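Local structure of Ras-interacting protein 1 (Homo sapiens, 5KHO) at residues V18-L26 with A120-R128. The protein regulates GTPase signaling, cell architecture and adhesion in the endothelium, as needed for blood vessel formation, the present chain being its Ras-associating domain. Numbering follows the deposited sequence.
Sequences VLKIFGAGL and ARRFELRGR
Arg-122 lays its aliphatic chain across the ring of Phe-22: CD sits above the centre of one face, 3.6 Å from the ring centroid and 14° off its normal, a CH-pi contact. The guanidinium continues over the ring margin, its plane 21° from that of the ring. Placing CG between the backbone N and the carbonyl carbon (chi1 74°), with the chain extended from there to NE, carries Arg-122 over the aromatic face. On the other side of the sheet Ile-21 CG2 packs on Leu-125 CB at 3.7 Å, Leu-26 CD1 meets Leu-125 CD1, and Leu-19 CD1 lies more loosely near the Phe-123 ring.

The backbones join in parallel through two nearly straight bonds that clasp Phe-22, from Phe-22 N to Phe-123 O (2.7 Å) and from Leu-125 N to Phe-22 O (2.8 Å). This pairing of the first and last strands, 18-22 and 120-127, in the middle of a mixed sheet with order 2-1-5-3-4 is the hallmark of the ubiquitin-like fold of Ras-associating domains. Strand 30-36 flanks 18-22, and strand 73-80 flanks 120-127.

At the edge of the Arg-122 guanidinium, in its plane, Glu-124 holds the arginine in place. Glu-124 OE2 accepts NE and NH1 of Arg-122, the latter at 2.9 Å through the anti lone pair, while Glu-124 OE1 is gripped by NE and NH2 of Arg-126 from above the carboxylate plane, NH2 at 2.8 Å. Two cations on one carboxylate would probably stabilise its charged form. With an alanine in place of Arg-122, Phe-22 would probably lose the cover on this face and Glu-124 OE2 both of these donors. Ala-24 CB lies over one guanidinium face of Arg-126, whose NH1 also forms a salt bridge with Glu-130 of helix 128-136.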
ATOM      1  N   VAL B  18      -4.387 -17.517  -2.425  1.00 96.51           N
ATOM      2  CA  VAL B  18      -3.841 -17.585  -3.781  1.00 94.39           C
ATOM      3  C   VAL B  18      -3.484 -16.188  -4.289  1.00 92.54           C
ATOM      4  O   VAL B  18      -4.174 -15.212  -3.980  1.00 97.50           O
ATOM      5  CB  VAL B  18      -4.748 -18.368  -4.778  1.00 90.56           C
ATOM      6  CG1 VAL B  18      -4.974 -19.789  -4.279  1.00 93.66           C
ATOM      7  CG2 VAL B  18      -6.087 -17.678  -5.025  1.00 90.36           C
ATOM      8  N   LEU B  19      -2.391 -16.102  -5.043  1.00 87.17           N
ATOM      9  CA  LEU B  19      -1.960 -14.839  -5.628  1.00 79.88           C
ATOM     10  C   LEU B  19      -1.890 -14.970  -7.135  1.00 75.70           C
ATOM     11  O   LEU B  19      -1.163 -15.826  -7.633  1.00 71.56           O
ATOM     12  CB  LEU B  19      -0.591 -14.421  -5.083  1.00 77.05           C
ATOM     13  CG  LEU B  19      -0.307 -14.397  -3.578  1.00 83.51           C
ATOM     14  CD1 LEU B  19       1.166 -14.085  -3.353  1.00 83.61           C
ATOM     15  CD2 LEU B  19      -1.182 -13.400  -2.826  1.00 84.79           C
ATOM     16  N   LYS B  20      -2.663 -14.137  -7.846  1.00 72.17           N
ATOM     17  CA  LYS B  20      -2.524 -13.967  -9.303  1.00 71.19           C
ATOM     18  C   LYS B  20      -1.183 -13.283  -9.612  1.00 67.08           C
ATOM     19  O   LYS B  20      -0.959 -12.156  -9.189  1.00 73.67           O
ATOM     20  CB  LYS B  20      -3.663 -13.130  -9.920  1.00 69.48           C
ATOM     21  CG  LYS B  20      -4.963 -12.999  -9.144  1.00 69.22           C
ATOM     22  CD  LYS B  20      -6.037 -13.931  -9.651  1.00 71.02           C
ATOM     23  CE  LYS B  20      -7.417 -13.500  -9.190  1.00 74.25           C
ATOM     24  NZ  LYS B  20      -8.038 -12.524 -10.131  1.00 87.06           N
ATOM     25  N   ILE B  21      -0.297 -13.980 -10.321  1.00 63.98           N
ATOM     26  CA  ILE B  21       0.984 -13.430 -10.782  1.00 64.10           C
ATOM     27  C   ILE B  21       0.806 -13.094 -12.261  1.00 64.41           C
ATOM     28  O   ILE B  21       0.684 -14.004 -13.094  1.00 70.71           O
ATOM     29  CB  ILE B  21       2.167 -14.429 -10.566  1.00 61.31           C
ATOM     30  CG1 ILE B  21       2.719 -14.367  -9.146  1.00 62.77           C
ATOM     31  CG2 ILE B  21       3.366 -14.078 -11.427  1.00 58.87           C
ATOM     32  CD1 ILE B  21       1.803 -14.864  -8.056  1.00 70.87           C
ATOM     33  N   PHE B  22       0.762 -11.802 -12.587  1.00 59.53           N
ATOM     34  CA  PHE B  22       0.455 -11.385 -13.962  1.00 66.62           C
ATOM     35  C   PHE B  22       1.669 -11.473 -14.856  1.00 69.15           C
ATOM     36  O   PHE B  22       2.743 -10.974 -14.520  1.00 70.33           O
ATOM     37  CB  PHE B  22      -0.188  -9.992 -14.021  1.00 65.26           C
ATOM     38  CG  PHE B  22      -1.634  -9.978 -13.618  1.00 69.84           C
ATOM     39  CD1 PHE B  22      -2.016 -10.190 -12.277  1.00 71.65           C
ATOM     40  CD2 PHE B  22      -2.631  -9.764 -14.570  1.00 72.17           C
ATOM     41  CE1 PHE B  22      -3.360 -10.188 -11.906  1.00 72.39           C
ATOM     42  CE2 PHE B  22      -3.981  -9.751 -14.196  1.00 76.01           C
ATOM     43  CZ  PHE B  22      -4.344  -9.960 -12.864  1.00 72.25           C
ATOM     44  N   GLY B  23       1.487 -12.150 -15.984  1.00 81.90           N
ATOM     45  CA  GLY B  23       2.545 -12.324 -16.980  1.00101.72           C
ATOM     46  C   GLY B  23       2.367 -11.324 -18.092  1.00116.85           C
ATOM     47  O   GLY B  23       2.023 -11.698 -19.225  1.00118.81           O
ATOM     48  N   ALA B  24       2.580 -10.049 -17.740  1.00131.67           N
ATOM     49  CA  ALA B  24       2.544  -8.912 -18.661  1.00127.57           C
ATOM     50  C   ALA B  24       3.561  -9.156 -19.782  1.00125.20           C
ATOM     51  O   ALA B  24       4.730  -8.764 -19.676  1.00126.95           O
ATOM     52  CB  ALA B  24       2.823  -7.605 -17.913  1.00112.46           C
ATOM     53  N   GLY B  25       3.091  -9.856 -20.821  1.00117.76           N
ATOM     54  CA  GLY B  25       3.906 -10.307 -21.950  1.00114.23           C
ATOM     55  C   GLY B  25       5.094 -11.197 -21.616  1.00112.92           C
ATOM     56  O   GLY B  25       6.203 -10.702 -21.393  1.00112.71           O
ATOM     57  N   LEU B  26       4.862 -12.506 -21.568  1.00108.70           N
ATOM     58  CA  LEU B  26       5.949 -13.497 -21.554  1.00109.73           C
ATOM     59  C   LEU B  26       5.603 -14.605 -22.541  1.00112.16           C
ATOM     60  O   LEU B  26       6.421 -14.985 -23.384  1.00124.36           O
ATOM     61  CB  LEU B  26       6.188 -14.081 -20.154  1.00104.91           C
ATOM     62  CG  LEU B  26       6.508 -13.214 -18.930  1.00104.69           C
ATOM     63  CD1 LEU B  26       6.443 -14.069 -17.668  1.00101.38           C
ATOM     64  CD2 LEU B  26       7.859 -12.514 -19.045  1.00 98.11           C
ATOM     65  N   ALA B 120      -5.837   0.498  -9.254  1.00 83.66           N
ATOM     66  CA  ALA B 120      -5.784  -0.957  -9.257  1.00 78.38           C
ATOM     67  C   ALA B 120      -4.384  -1.428  -8.841  1.00 77.31           C
ATOM     68  O   ALA B 120      -3.418  -0.660  -8.905  1.00 72.12           O
ATOM     69  CB  ALA B 120      -6.163  -1.494 -10.627  1.00 70.70           C
ATOM     70  N   ARG B 121      -4.289  -2.687  -8.410  1.00 73.32           N
ATOM     71  CA  ARG B 121      -3.047  -3.255  -7.923  1.00 68.19           C
ATOM     72  C   ARG B 121      -2.990  -4.756  -8.197  1.00 75.16           C
ATOM     73  O   ARG B 121      -3.908  -5.496  -7.821  1.00 82.25           O
ATOM     74  CB  ARG B 121      -2.921  -2.977  -6.440  1.00 62.09           C
ATOM     75  CG  ARG B 121      -1.691  -3.541  -5.779  1.00 62.92           C
ATOM     76  CD  ARG B 121      -1.916  -3.652  -4.291  1.00 61.74           C
ATOM     77  NE  ARG B 121      -0.679  -3.940  -3.575  1.00 69.85           N
ATOM     78  CZ  ARG B 121      -0.625  -4.382  -2.320  1.00 76.06           C
ATOM     79  NH1 ARG B 121      -1.744  -4.596  -1.629  1.00 78.17           N
ATOM     80  NH2 ARG B 121       0.552  -4.615  -1.751  1.00 72.77           N
ATOM     81  N   ARG B 122      -1.909  -5.186  -8.852  1.00 69.95           N
ATOM     82  CA  ARG B 122      -1.673  -6.591  -9.164  1.00 71.25           C
ATOM     83  C   ARG B 122      -0.195  -6.949  -9.018  1.00 73.83           C
ATOM     84  O   ARG B 122       0.665  -6.069  -9.114  1.00 75.10           O
ATOM     85  CB  ARG B 122      -2.177  -6.929 -10.576  1.00 75.36           C
ATOM     86  CG  ARG B 122      -1.326  -6.397 -11.722  1.00 80.71           C
ATOM     87  CD  ARG B 122      -2.039  -6.518 -13.051  1.00 85.29           C
ATOM     88  NE  ARG B 122      -1.141  -6.209 -14.165  1.00 94.32           N
ATOM     89  CZ  ARG B 122      -1.472  -6.265 -15.455  1.00 96.69           C
ATOM     90  NH1 ARG B 122      -0.564  -5.976 -16.374  1.00101.92           N
ATOM     91  NH2 ARG B 122      -2.699  -6.605 -15.840  1.00103.26           N
ATOM     92  N   PHE B 123       0.086  -8.232  -8.778  1.00 70.78           N
ATOM     93  CA  PHE B 123       1.446  -8.749  -8.815  1.00 72.15           C
ATOM     94  C   PHE B 123       1.846  -9.055 -10.252  1.00 75.77           C
ATOM     95  O   PHE B 123       1.076  -9.656 -10.993  1.00 80.72           O
ATOM     96  CB  PHE B 123       1.591 -10.010  -7.964  1.00 73.39           C
ATOM     97  CG  PHE B 123       1.852  -9.743  -6.511  1.00 78.76           C
ATOM     98  CD1 PHE B 123       2.987  -9.046  -6.104  1.00 78.73           C
ATOM     99  CD2 PHE B 123       0.971 -10.218  -5.538  1.00 80.28           C
ATOM    100  CE1 PHE B 123       3.220  -8.808  -4.755  1.00 85.49           C
ATOM    101  CE2 PHE B 123       1.201  -9.988  -4.190  1.00 76.97           C
ATOM    102  CZ  PHE B 123       2.328  -9.282  -3.797  1.00 81.08           C
ATOM    103  N   GLU B 124       3.050  -8.635 -10.637  1.00 79.06           N
ATOM    104  CA  GLU B 124       3.583  -8.882 -11.980  1.00 76.48           C
ATOM    105  C   GLU B 124       4.887  -9.690 -11.948  1.00 75.05           C
ATOM    106  O   GLU B 124       5.693  -9.557 -11.013  1.00 69.95           O
ATOM    107  CB  GLU B 124       3.769  -7.566 -12.745  1.00 80.54           C
ATOM    108  CG  GLU B 124       2.462  -6.920 -13.217  1.00 89.83           C
ATOM    109  CD  GLU B 124       2.643  -5.599 -13.975  1.00 96.04           C
ATOM    110  OE1 GLU B 124       3.690  -4.924 -13.833  1.00 98.65           O
ATOM    111  OE2 GLU B 124       1.711  -5.216 -14.717  1.00 99.02           O
ATOM    112  N   LEU B 125       5.068 -10.553 -12.951  1.00 71.77           N
ATOM    113  CA  LEU B 125       6.342 -11.232 -13.147  1.00 73.51           C
ATOM    114  C   LEU B 125       7.080 -10.546 -14.280  1.00 77.98           C
ATOM    115  O   LEU B 125       6.585 -10.500 -15.410  1.00 85.35           O
ATOM    116  CB  LEU B 125       6.140 -12.698 -13.494  1.00 70.60           C
ATOM    117  CG  LEU B 125       7.103 -13.764 -12.955  1.00 71.49           C
ATOM    118  CD1 LEU B 125       7.334 -14.799 -14.047  1.00 68.29           C
ATOM    119  CD2 LEU B 125       8.427 -13.235 -12.420  1.00 67.02           C
ATOM    120  N   ARG B 126       8.251  -9.999 -13.973  1.00 77.89           N
ATOM    121  CA  ARG B 126       9.034  -9.251 -14.958  1.00 82.64           C
ATOM    122  C   ARG B 126      10.514  -9.614 -14.951  1.00 86.27           C
ATOM    123  O   ARG B 126      11.043 -10.090 -13.936  1.00 86.64           O
ATOM    124  CB  ARG B 126       8.882  -7.746 -14.729  1.00 85.77           C
ATOM    125  CG  ARG B 126       7.566  -7.157 -15.210  1.00 89.23           C
ATOM    126  CD  ARG B 126       7.576  -5.663 -14.975  1.00 95.32           C
ATOM    127  NE  ARG B 126       6.259  -5.065 -15.150  1.00 98.07           N
ATOM    128  CZ  ARG B 126       5.784  -4.610 -16.304  1.00105.32           C
ATOM    129  NH1 ARG B 126       6.506  -4.692 -17.419  1.00108.44           N
ATOM    130  NH2 ARG B 126       4.571  -4.076 -16.341  1.00111.40           N
ATOM    131  N   GLY B 127      11.176  -9.392 -16.088  1.00 79.00           N
ATOM    132  CA  GLY B 127      12.632  -9.392 -16.125  1.00 80.90           C
ATOM    133  C   GLY B 127      13.138  -8.360 -15.130  1.00 82.19           C
ATOM    134  O   GLY B 127      12.640  -7.226 -15.106  1.00 83.77           O
ATOM    135  N   ARG B 128      14.101  -8.763 -14.297  1.00 80.77           N
ATOM    136  CA  ARG B 128      14.653  -7.912 -13.234  1.00 77.60           C
ATOM    137  C   ARG B 128      15.159  -6.545 -13.713  1.00 75.68           C
ATOM    138  O   ARG B 128      14.908  -5.544 -13.050  1.00 80.51           O
ATOM    139  CB  ARG B 128      15.741  -8.647 -12.457  1.00 74.83           C
ATOM    140  CG  ARG B 128      16.004  -8.069 -11.081  1.00 78.14           C
ATOM    141  CD  ARG B 128      16.654  -9.117 -10.198  1.00 86.51           C
ATOM    142  NE  ARG B 128      16.346  -8.904  -8.787  1.00 87.81           N
ATOM    143  CZ  ARG B 128      15.358  -9.504  -8.128  1.00 87.71           C
ATOM    144  NH1 ARG B 128      15.167  -9.244  -6.840  1.00 92.59           N
ATOM    145  NH2 ARG B 128      14.561 -10.364  -8.744  1.00 88.00           N
TER